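Nitrite reductase (Hyphomicrobium denitrificans, PDB 2DV6) probably catalyses the one-electron reduction of nitrite to nitric oxide at copper centres, taking its electron from a cytochrome c. Local coordinates at residues L168-V173 with W186-K191; H365-I370 with R410-D415; F403-A408 with L429-P434. All blocks are in the same frame, centred on the assembly; numbering follows the deposited sequence.

Contact 1: residues L168-V173 with W186-K191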
loop_
_atom_site.group_PDB
_atom_site.type_symbol
_atom_site.label_atom_id
_atom_site.label_comp_id
_atom_site.label_asym_id
_atom_site.label_seq_id
_atom_site.Cartn_x
_atom_site.Cartn_y
_atom_site.Cartn_z
ATOM N N LEU A 168 22.959 26.925 38.038
ATOM C CA LEU A 168 22.615 26.256 36.778
ATOM C C LEU A 168 21.596 27.099 36.083
ATOM O O LEU A 168 20.707 27.697 36.726
ATOM C CB LEU A 168 22.029 24.877 37.035
ATOM C CG LEU A 168 22.944 23.810 37.648
ATOM C CD1 LEU A 168 22.133 22.552 37.880
ATOM C CD2 LEU A 168 24.108 23.563 36.714
ATOM N N GLU A 169 21.734 27.186 34.769
ATOM C CA GLU A 169 20.742 27.840 33.945
ATOM C C GLU A 169 20.228 26.791 32.952
ATOM O O GLU A 169 21.046 26.007 32.430
ATOM C CB GLU A 169 21.415 28.958 33.179
ATOM C CG GLU A 169 20.455 29.830 32.483
ATOM C CD GLU A 169 21.148 30.809 31.522
ATOM O OE1 GLU A 169 20.429 31.668 30.992
ATOM O OE2 GLU A 169 22.387 30.719 31.305
ATOM N N THR A 170 18.920 26.764 32.696
ATOM C CA THR A 170 18.345 25.842 31.702
ATOM C C THR A 170 18.023 26.620 30.437
ATOM O O THR A 170 17.285 27.607 30.470
ATOM C CB THR A 170 17.127 25.065 32.234
ATOM O OG1 THR A 170 16.122 25.987 32.698
ATOM C CG2 THR A 170 17.565 24.193 33.407
ATOM N N VAL A 171 18.675 26.233 29.340
ATOM C CA VAL A 171 18.500 26.923 28.067
ATOM C C VAL A 171 18.174 25.960 26.923
ATOM O O VAL A 171 18.846 24.951 26.758
ATOM C CB VAL A 171 19.686 27.969 27.728
ATOM C CG1 VAL A 171 20.789 27.922 28.693
ATOM C CG2 VAL A 171 20.234 27.821 26.348
ATOM N N GLU A 172 17.143 26.321 26.152
ATOM C CA GLU A 172 16.763 25.662 24.910
ATOM C C GLU A 172 17.414 26.397 23.730
ATOM O O GLU A 172 17.246 27.597 23.562
ATOM C CB GLU A 172 15.229 25.606 24.777
ATOM C CG GLU A 172 14.546 25.049 26.074
ATOM C CD GLU A 172 13.043 25.295 26.132
ATOM O OE1 GLU A 172 12.433 24.938 27.147
ATOM O OE2 GLU A 172 12.451 25.819 25.164
ATOM N N VAL A 173 18.184 25.669 22.922
ATOM C CA VAL A 173 19.014 26.301 21.930
ATOM C C VAL A 173 19.103 25.421 20.676
ATOM O O VAL A 173 19.216 24.194 20.773
ATOM C CB VAL A 173 20.440 26.573 22.519
ATOM C CG1 VAL A 173 21.091 25.305 23.037
ATOM C CG2 VAL A 173 21.333 27.258 21.511
ATOM N N TRP A 186 18.074 20.970 24.759
ATOM C CA TRP A 186 17.711 21.582 26.024
ATOM C C TRP A 186 18.856 21.255 26.944
ATOM O O TRP A 186 19.260 20.090 27.057
ATOM C CB TRP A 186 16.395 20.999 26.589
ATOM C CG TRP A 186 15.174 21.176 25.691
ATOM C CD1 TRP A 186 15.056 21.973 24.582
ATOM C CD2 TRP A 186 13.892 20.574 25.885
ATOM N NE1 TRP A 186 13.788 21.866 24.060
ATOM C CE2 TRP A 186 13.048 21.030 24.854
ATOM C CE3 TRP A 186 13.382 19.666 26.815
ATOM C CZ2 TRP A 186 11.700 20.600 24.726
ATOM C CZ3 TRP A 186 12.045 19.255 26.692
ATOM C CH2 TRP A 186 11.237 19.705 25.656
ATOM N N THR A 187 19.385 22.257 27.614
ATOM C CA THR A 187 20.676 22.071 28.251
ATOM C C THR A 187 20.723 22.715 29.621
ATOM O O THR A 187 19.974 23.637 29.912
ATOM C CB THR A 187 21.801 22.763 27.434
ATOM O OG1 THR A 187 21.566 24.177 27.473
ATOM C CG2 THR A 187 21.839 22.283 25.966
ATOM N N PHE A 188 21.649 22.227 30.436
ATOM C CA PHE A 188 22.170 22.990 31.568
ATOM C C PHE A 188 23.368 23.816 31.096
ATOM O O PHE A 188 24.369 23.260 30.655
ATOM C CB PHE A 188 22.590 22.044 32.701
ATOM C CG PHE A 188 21.441 21.298 33.322
ATOM C CD1 PHE A 188 20.508 21.971 34.144
ATOM C CD2 PHE A 188 21.290 19.919 33.097
ATOM C CE1 PHE A 188 19.443 21.274 34.747
ATOM C CE2 PHE A 188 20.236 19.209 33.678
ATOM C CZ PHE A 188 19.297 19.879 34.500
ATOM N N ASN A 189 23.246 25.142 31.177
ATOM C CA ASN A 189 24.347 26.088 30.879
ATOM C C ASN A 189 24.817 26.010 29.437
ATOM O O ASN A 189 25.998 26.227 29.153
ATOM C CB ASN A 189 25.524 25.903 31.834
ATOM C CG ASN A 189 25.314 26.590 33.214
ATOM O OD1 ASN A 189 24.225 27.060 33.569
ATOM N ND2 ASN A 189 26.370 26.652 33.971
ATOM N N GLY A 190 23.907 25.662 28.527
ATOM C CA GLY A 190 24.216 25.735 27.098
ATOM C C GLY A 190 25.035 24.619 26.449
ATOM O O GLY A 190 25.285 24.700 25.267
ATOM N N LYS A 191 25.426 23.580 27.203
ATOM C CA LYS A 191 26.211 22.445 26.669
ATOM C C LYS A 191 25.743 21.092 27.164
ATOM O O LYS A 191 25.005 21.024 28.151
ATOM C CB LYS A 191 27.694 22.604 27.032
ATOM C CG LYS A 191 28.239 23.880 26.425
ATOM C CD LYS A 191 29.673 24.114 26.758
ATOM C CE LYS A 191 30.046 25.460 26.145
ATOM N NZ LYS A 191 30.977 26.013 27.096
#
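V171 and T187 form an antiparallel hydrogen-bonded pair, with the non-hydrogen-bonded pairs T170-F188 and E172-W186 next to it; the axes of the two strand segments approach to 4.7 Å, with N-to-C directions at 154°. V171 N donates to T187 O, while V171 O is gripped twice by T187, through N and through OG1, each at 2.9 Å. That second grip depends on OG1 standing between the backbone N and the carbonyl carbon of T187 (chi1 65°), from where it reaches back across the ladder; the same oxygen takes a weak bond from G190 N. At the end of the ladder N189 N binds E169 O at 2.7 Å. N189 OD1 accepts from E169 N at 2.8 Å, standing in for the main-chain carbonyl that a regular ladder would use. N189 and G190, both at positive phi, are the corners of a type I' turn from F188 to K191 that leads the chain out of the second strand. On the face that carries T170, E172, W186 and F188, T170 CG2 rests 3.7 Å from F188 CE1, and L168 CD1 touches the neighbouring CD1 of the same ring. E172 and W186 point the same way, side by side: E172 CG lies over the five-membered ring, 3.9 Å from its centroid, as a CH-pi contact. Beyond CG the chain is extended, and its carboxylate, turned 29° from the indole plane, accepts from H219 NE2, M217 N and L216 N. W186 also meets the rings of H219 and H268. This is a beta hairpin of a cupredoxin domain, with E172 and W186 as second-shell residues beside the type 1 copper site of H219, C260, H268 and M273, where the carboxylate is likely to fix the rotation of the H219 imidazole.

Contact 2: residues H365-I370 with R410-D415. With K (potassium ion), chain J.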
loop_
_atom_site.group_PDB
_atom_site.type_symbol
_atom_site.label_atom_id
_atom_site.label_comp_id
_atom_site.label_asym_id
_atom_site.label_seq_id
_atom_site.Cartn_x
_atom_site.Cartn_y
_atom_site.Cartn_z
ATOM N N HIS A 365 34.508 1.280 26.573
ATOM C CA HIS A 365 35.799 0.629 26.301
ATOM C C HIS A 365 36.753 1.656 25.696
ATOM O O HIS A 365 36.315 2.483 24.897
ATOM C CB HIS A 365 35.568 -0.537 25.320
ATOM C CG HIS A 365 36.831 -1.198 24.840
ATOM N ND1 HIS A 365 37.631 -1.964 25.658
ATOM C CD2 HIS A 365 37.443 -1.180 23.634
ATOM C CE1 HIS A 365 38.667 -2.408 24.971
ATOM N NE2 HIS A 365 38.566 -1.960 23.734
ATOM N N VAL A 366 38.038 1.635 26.065
ATOM C CA VAL A 366 39.020 2.495 25.335
ATOM C C VAL A 366 39.909 1.577 24.483
ATOM O O VAL A 366 40.675 0.775 25.007
ATOM C CB VAL A 366 39.886 3.382 26.300
ATOM C CG1 VAL A 366 40.967 4.111 25.521
ATOM C CG2 VAL A 366 38.978 4.382 27.081
ATOM N N ILE A 367 39.748 1.626 23.181
ATOM C CA ILE A 367 40.462 0.696 22.303
ATOM C C ILE A 367 41.961 1.002 22.410
ATOM O O ILE A 367 42.354 2.178 22.291
ATOM C CB ILE A 367 40.008 0.913 20.828
ATOM C CG1 ILE A 367 38.502 0.677 20.682
ATOM C CG2 ILE A 367 40.824 0.061 19.846
ATOM C CD1 ILE A 367 37.994 0.847 19.243
ATOM N N GLY A 368 42.773 -0.029 22.644
ATOM C CA GLY A 368 44.231 0.104 22.720
ATOM C C GLY A 368 44.726 0.297 24.137
ATOM O O GLY A 368 45.939 0.387 24.368
ATOM N N GLU A 369 43.797 0.372 25.099
ATOM C CA GLU A 369 44.183 0.497 26.497
ATOM C C GLU A 369 43.316 -0.403 27.380
ATOM O O GLU A 369 42.361 -1.008 26.893
ATOM C CB GLU A 369 44.107 1.972 26.956
ATOM C CG GLU A 369 45.449 2.665 27.059
ATOM C CD GLU A 369 46.350 2.053 28.134
ATOM O OE1 GLU A 369 47.552 2.403 28.200
ATOM O OE2 GLU A 369 45.889 1.198 28.930
ATOM N N ILE A 370 43.667 -0.501 28.669
ATOM C CA ILE A 370 43.010 -1.383 29.641
ATOM C C ILE A 370 42.784 -0.558 30.921
ATOM O O ILE A 370 43.654 0.212 31.315
ATOM C CB ILE A 370 43.890 -2.620 29.977
ATOM C CG1 ILE A 370 44.292 -3.349 28.687
ATOM C CG2 ILE A 370 43.173 -3.568 30.990
ATOM C CD1 ILE A 370 45.341 -4.446 28.843
ATOM N N ARG A 410 46.594 6.887 19.122
ATOM C CA ARG A 410 45.284 7.445 19.143
ATOM C C ARG A 410 44.398 6.387 19.783
ATOM O O ARG A 410 44.065 5.398 19.152
ATOM C CB ARG A 410 44.811 7.713 17.731
ATOM C CG ARG A 410 43.334 7.970 17.654
ATOM C CD ARG A 410 43.140 9.365 17.319
ATOM N NE ARG A 410 42.841 9.472 15.919
ATOM C CZ ARG A 410 43.182 10.512 15.172
ATOM N NH1 ARG A 410 42.843 10.528 13.880
ATOM N NH2 ARG A 410 43.850 11.524 15.713
ATOM N N TYR A 411 44.031 6.605 21.037
ATOM C CA TYR A 411 43.102 5.719 21.731
ATOM C C TYR A 411 41.636 6.130 21.449
ATOM O O TYR A 411 41.318 7.306 21.256
ATOM C CB TYR A 411 43.450 5.673 23.219
ATOM C CG TYR A 411 44.884 5.186 23.396
ATOM C CD1 TYR A 411 45.960 6.094 23.470
ATOM C CD2 TYR A 411 45.172 3.820 23.429
ATOM C CE1 TYR A 411 47.275 5.641 23.616
ATOM C CE2 TYR A 411 46.469 3.358 23.564
ATOM C CZ TYR A 411 47.521 4.279 23.649
ATOM O OH TYR A 411 48.805 3.811 23.769
ATOM N N ILE A 412 40.758 5.139 21.409
ATOM C CA ILE A 412 39.404 5.352 20.901
ATOM C C ILE A 412 38.323 4.971 21.914
ATOM O O ILE A 412 38.183 3.804 22.269
ATOM C CB ILE A 412 39.227 4.658 19.554
ATOM C CG1 ILE A 412 40.440 4.988 18.620
ATOM C CG2 ILE A 412 37.880 5.056 18.881
ATOM C CD1 ILE A 412 40.454 4.136 17.343
ATOM N N LEU A 413 37.588 5.985 22.391
ATOM C CA LEU A 413 36.436 5.761 23.276
ATOM C C LEU A 413 35.249 5.234 22.449
ATOM O O LEU A 413 34.900 5.804 21.401
ATOM C CB LEU A 413 36.037 7.038 23.999
ATOM C CG LEU A 413 36.980 7.591 25.083
ATOM C CD1 LEU A 413 38.397 7.968 24.508
ATOM C CD2 LEU A 413 36.317 8.817 25.772
ATOM N N VAL A 414 34.669 4.127 22.906
ATOM C CA VAL A 414 33.531 3.496 22.218
ATOM C C VAL A 414 32.552 2.937 23.256
ATOM O O VAL A 414 32.959 2.653 24.390
ATOM C CB VAL A 414 33.953 2.347 21.253
ATOM C CG1 VAL A 414 34.926 2.831 20.173
ATOM C CG2 VAL A 414 34.540 1.149 21.987
ATOM N N ASP A 415 31.276 2.832 22.872
ATOM C CA ASP A 415 30.358 1.900 23.488
ATOM C C ASP A 415 30.579 0.646 22.637
ATOM O O ASP A 415 30.404 0.674 21.426
ATOM C CB ASP A 415 28.943 2.410 23.262
ATOM C CG ASP A 415 27.883 1.556 23.866
ATOM O OD1 ASP A 415 28.116 0.346 24.138
ATOM O OD2 ASP A 415 26.783 2.123 24.096
HETATM K K K J . 47.961 1.064 30.367
HETATM O O HOH W 1 43.764 2.768 19.794
HETATM O O HOH W 2 49.378 2.984 26.367
HETATM O O HOH W 3 46.183 0.294 31.775
HETATM O O HOH W 4 47.830 -1.259 29.503
HETATM O O HOH W 5 49.204 0.437 32.213
#
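V366 and L413 face each other as a non-hydrogen-bonded pair in an antiparallel ladder of the C-terminal cupredoxin beta sandwich, with the hydrogen-bonded pairs H365-V414 and I367-I412 on either side. I367 N donates to I412 O at 2.8 Å, but the return bond from I412 N to I367 O is weak, as the chain bends away into a type II turn from V366 to E369; water 1 joins I367 O to R410 O there. I367 CD1 lies against I412 CB and V414 CG1. H365 stacks on H224 of a neighbouring subunit, next to a bound copper ion, and V414 CG2 meets the edge of its ring.

Y411 runs alongside the turn. Its CB touches V366 CG1 at 3.7 Å. CG is anti to the carbonyl carbon (chi1 -59°), which sends the ring toward G368, so that CD2 passes I367 O and CE2 lies 3.1 Å from G368 O, both oxygens at the ring edge. A CB on G368 would be pressed against CD2. E369 CG meets CE2 obliquely. At the tip, Y411 OH is hydrogen-bonded to R407 O and accepts from water 2 at 2.8 Å. Water 2 also donates to E369 OE1 at 2.7 Å. A phenylalanine here would probably leave R407 O without this donor and water 2 less firmly held beside the carboxylate.

Bent at chi2, E369 turns its carboxylate onto the potassium ion and chelates it with OE1 at 2.6 Å and OE2 at 2.5 Å. OE2 is also met on its anti side by I370 N, 2.8 Å away.

Contact 3: residues F403-A408 with L429-P434. With K (potassium ion), chain J.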
loop_
_atom_site.group_PDB
_atom_site.type_symbol
_atom_site.label_atom_id
_atom_site.label_comp_id
_atom_site.label_asym_id
_atom_site.label_seq_id
_atom_site.Cartn_x
_atom_site.Cartn_y
_atom_site.Cartn_z
ATOM N N PHE A 403 43.648 4.725 34.272
ATOM C CA PHE A 403 44.663 3.900 33.656
ATOM C C PHE A 403 45.909 4.718 33.340
ATOM O O PHE A 403 45.841 5.901 32.997
ATOM C CB PHE A 403 44.147 3.240 32.381
ATOM C CG PHE A 403 43.472 4.181 31.443
ATOM C CD1 PHE A 403 44.114 4.600 30.287
ATOM C CD2 PHE A 403 42.158 4.630 31.696
ATOM C CE1 PHE A 403 43.493 5.446 29.396
ATOM C CE2 PHE A 403 41.518 5.472 30.819
ATOM C CZ PHE A 403 42.185 5.881 29.653
ATOM N N LYS A 404 47.050 4.059 33.476
ATOM C CA LYS A 404 48.311 4.625 33.047
ATOM C C LYS A 404 48.462 4.427 31.547
ATOM O O LYS A 404 48.254 3.328 31.029
ATOM C CB LYS A 404 49.486 3.983 33.808
ATOM C CG LYS A 404 50.824 4.492 33.293
ATOM C CD LYS A 404 51.969 4.055 34.154
ATOM C CE LYS A 404 53.297 4.353 33.439
ATOM N NZ LYS A 404 54.373 4.580 34.443
ATOM N N ILE A 405 48.799 5.500 30.850
ATOM C CA ILE A 405 49.088 5.422 29.430
ATOM C C ILE A 405 50.564 5.078 29.165
ATOM O O ILE A 405 51.421 5.938 29.248
ATOM C CB ILE A 405 48.682 6.730 28.741
ATOM C CG1 ILE A 405 47.177 6.974 28.952
ATOM C CG2 ILE A 405 49.022 6.688 27.249
ATOM C CD1 ILE A 405 46.762 8.389 28.630
ATOM N N ASP A 406 50.851 3.821 28.844
ATOM C CA ASP A 406 52.239 3.358 28.737
ATOM C C ASP A 406 52.941 3.823 27.472
ATOM O O ASP A 406 54.155 3.920 27.439
ATOM C CB ASP A 406 52.323 1.828 28.796
ATOM C CG ASP A 406 51.442 1.247 29.864
ATOM O OD1 ASP A 406 51.928 0.903 30.962
ATOM O OD2 ASP A 406 50.230 1.154 29.594
ATOM N N ARG A 407 52.186 4.088 26.421
ATOM C CA ARG A 407 52.797 4.437 25.161
ATOM C C ARG A 407 51.878 5.270 24.304
ATOM O O ARG A 407 50.702 5.446 24.622
ATOM C CB ARG A 407 53.256 3.173 24.416
ATOM C CG ARG A 407 52.158 2.191 24.050
ATOM C CD ARG A 407 52.523 1.552 22.734
ATOM N NE ARG A 407 52.341 2.534 21.671
ATOM C CZ ARG A 407 52.828 2.456 20.437
ATOM N NH1 ARG A 407 53.598 1.438 20.060
ATOM N NH2 ARG A 407 52.566 3.437 19.583
ATOM N N ALA A 408 52.436 5.776 23.215
ATOM C CA ALA A 408 51.789 6.713 22.333
ATOM C C ALA A 408 50.681 6.061 21.484
ATOM O O ALA A 408 50.687 4.864 21.260
ATOM C CB ALA A 408 52.844 7.342 21.427
ATOM N N LEU A 429 41.267 9.783 22.165
ATOM C CA LEU A 429 42.245 10.188 23.176
ATOM C C LEU A 429 43.627 10.175 22.495
ATOM O O LEU A 429 44.181 9.111 22.235
ATOM C CB LEU A 429 42.210 9.258 24.394
ATOM C CG LEU A 429 43.368 9.301 25.414
ATOM C CD1 LEU A 429 43.605 10.704 25.956
ATOM C CD2 LEU A 429 43.067 8.370 26.562
ATOM N N ASN A 430 44.154 11.363 22.197
ATOM C CA ASN A 430 45.381 11.529 21.386
ATOM C C ASN A 430 46.609 11.637 22.273
ATOM O O ASN A 430 46.699 12.559 23.092
ATOM C CB ASN A 430 45.286 12.778 20.502
ATOM C CG ASN A 430 44.231 12.650 19.431
ATOM O OD1 ASN A 430 44.108 11.603 18.850
ATOM N ND2 ASN A 430 43.470 13.708 19.168
ATOM N N VAL A 431 47.532 10.675 22.116
ATOM C CA VAL A 431 48.766 10.626 22.898
ATOM C C VAL A 431 49.935 10.581 21.899
ATOM O O VAL A 431 50.145 9.590 21.168
ATOM C CB VAL A 431 48.801 9.435 23.883
ATOM C CG1 VAL A 431 50.098 9.438 24.686
ATOM C CG2 VAL A 431 47.524 9.441 24.854
ATOM N N ASP A 432 50.687 11.672 21.880
ATOM C CA ASP A 432 51.752 11.864 20.893
ATOM C C ASP A 432 53.002 11.058 21.235
ATOM O O ASP A 432 53.327 10.854 22.417
ATOM C CB ASP A 432 52.099 13.361 20.757
ATOM C CG ASP A 432 52.885 13.660 19.476
ATOM O OD1 ASP A 432 53.017 12.739 18.613
ATOM O OD2 ASP A 432 53.348 14.823 19.310
ATOM N N GLY A 433 53.701 10.612 20.201
ATOM C CA GLY A 433 54.918 9.818 20.368
ATOM C C GLY A 433 55.160 8.816 19.242
ATOM O O GLY A 433 54.372 8.733 18.291
ATOM N N PRO A 434 56.247 8.027 19.355
ATOM C CA PRO A 434 56.642 7.108 18.272
ATOM C C PRO A 434 55.656 5.952 18.073
ATOM O O PRO A 434 55.136 5.396 19.057
ATOM C CB PRO A 434 58.010 6.566 18.735
ATOM C CG PRO A 434 58.007 6.733 20.224
ATOM C CD PRO A 434 57.161 7.971 20.508
HETATM K K K J . 47.961 1.064 30.367
HETATM O O HOH W 5 49.204 0.437 32.213
HETATM O O HOH W 4 47.830 -1.259 29.503
HETATM O O HOH W 3 46.183 0.294 31.775
#
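I405 and V431 reach toward each other tip to tip, with I405 CG2 3.9 Å from both V431 CG1 and V431 CG2. This apolar patch continues at I405 CD1, which touches V431 CG2, and at F403, whose ring edge meets L429 CD2 with CZ 4.1 Å away. F403 CG stands between its backbone N and carbonyl carbon (chi1 49°), which carries the ring toward L429. Farther along, A408 CB packs 3.4 Å from G433 CA, close enough that any CB on G433 would collide with it; P434 CD lies beside the same methyl, at the limit of contact.

No hydrogen bond crosses between the segments. R407 NE and NH2 both donate to A408 O at 2.9 Å, a side-on grip with the oxygen in the guanidinium plane; NE arrives on a lone pair in the carbonyl plane, while NH2 stands above that plane. P434 O is near NH2, but at a poor angle. R407 NH1 goes on to K435 O, and the arginine packs on P229 of a neighbouring subunit.

The metal contacts lie on the far side of the loop. K404 O binds the potassium ion at 2.4 Å and D406 OD2 also at 2.4 Å, short for this ion; both oxygens of E369 and waters 3, 4 and 5 complete seven ligands. Water 5 also makes a weak bond to D406 OD1.

The loop thus meets 429-434 mainly through apolar packing, without a hydrogen bond, whereas the ion and the R407 bonds to A408 O probably hold the loop's shape. The ion, shared with the carboxylate of E369, probably offsets only part of the negative charge of D406 and eases the repulsion between the two carboxylates.

From the N terminus, contact 1 comes first, closing a tight hairpin of 12 intervening residues in the cupredoxin domain that holds the copper of H219, C260, H268 and M273; it is complete long before the others open. Contacts 2 and 3 then cross: 365-370 and 403-408 pass before 410-415 closes the first loop and 429-434 the second. They touch directly, since strands 409-415 and 427-431 are sheet neighbours and Y411 O probably bonds to L429 N, and they share the potassium ion, to which each brings ligands. Together they tie two sheets of the last cupredoxin domain near a neighbouring subunit, while contact 1 lies about 30 Å from contact 2 between centres.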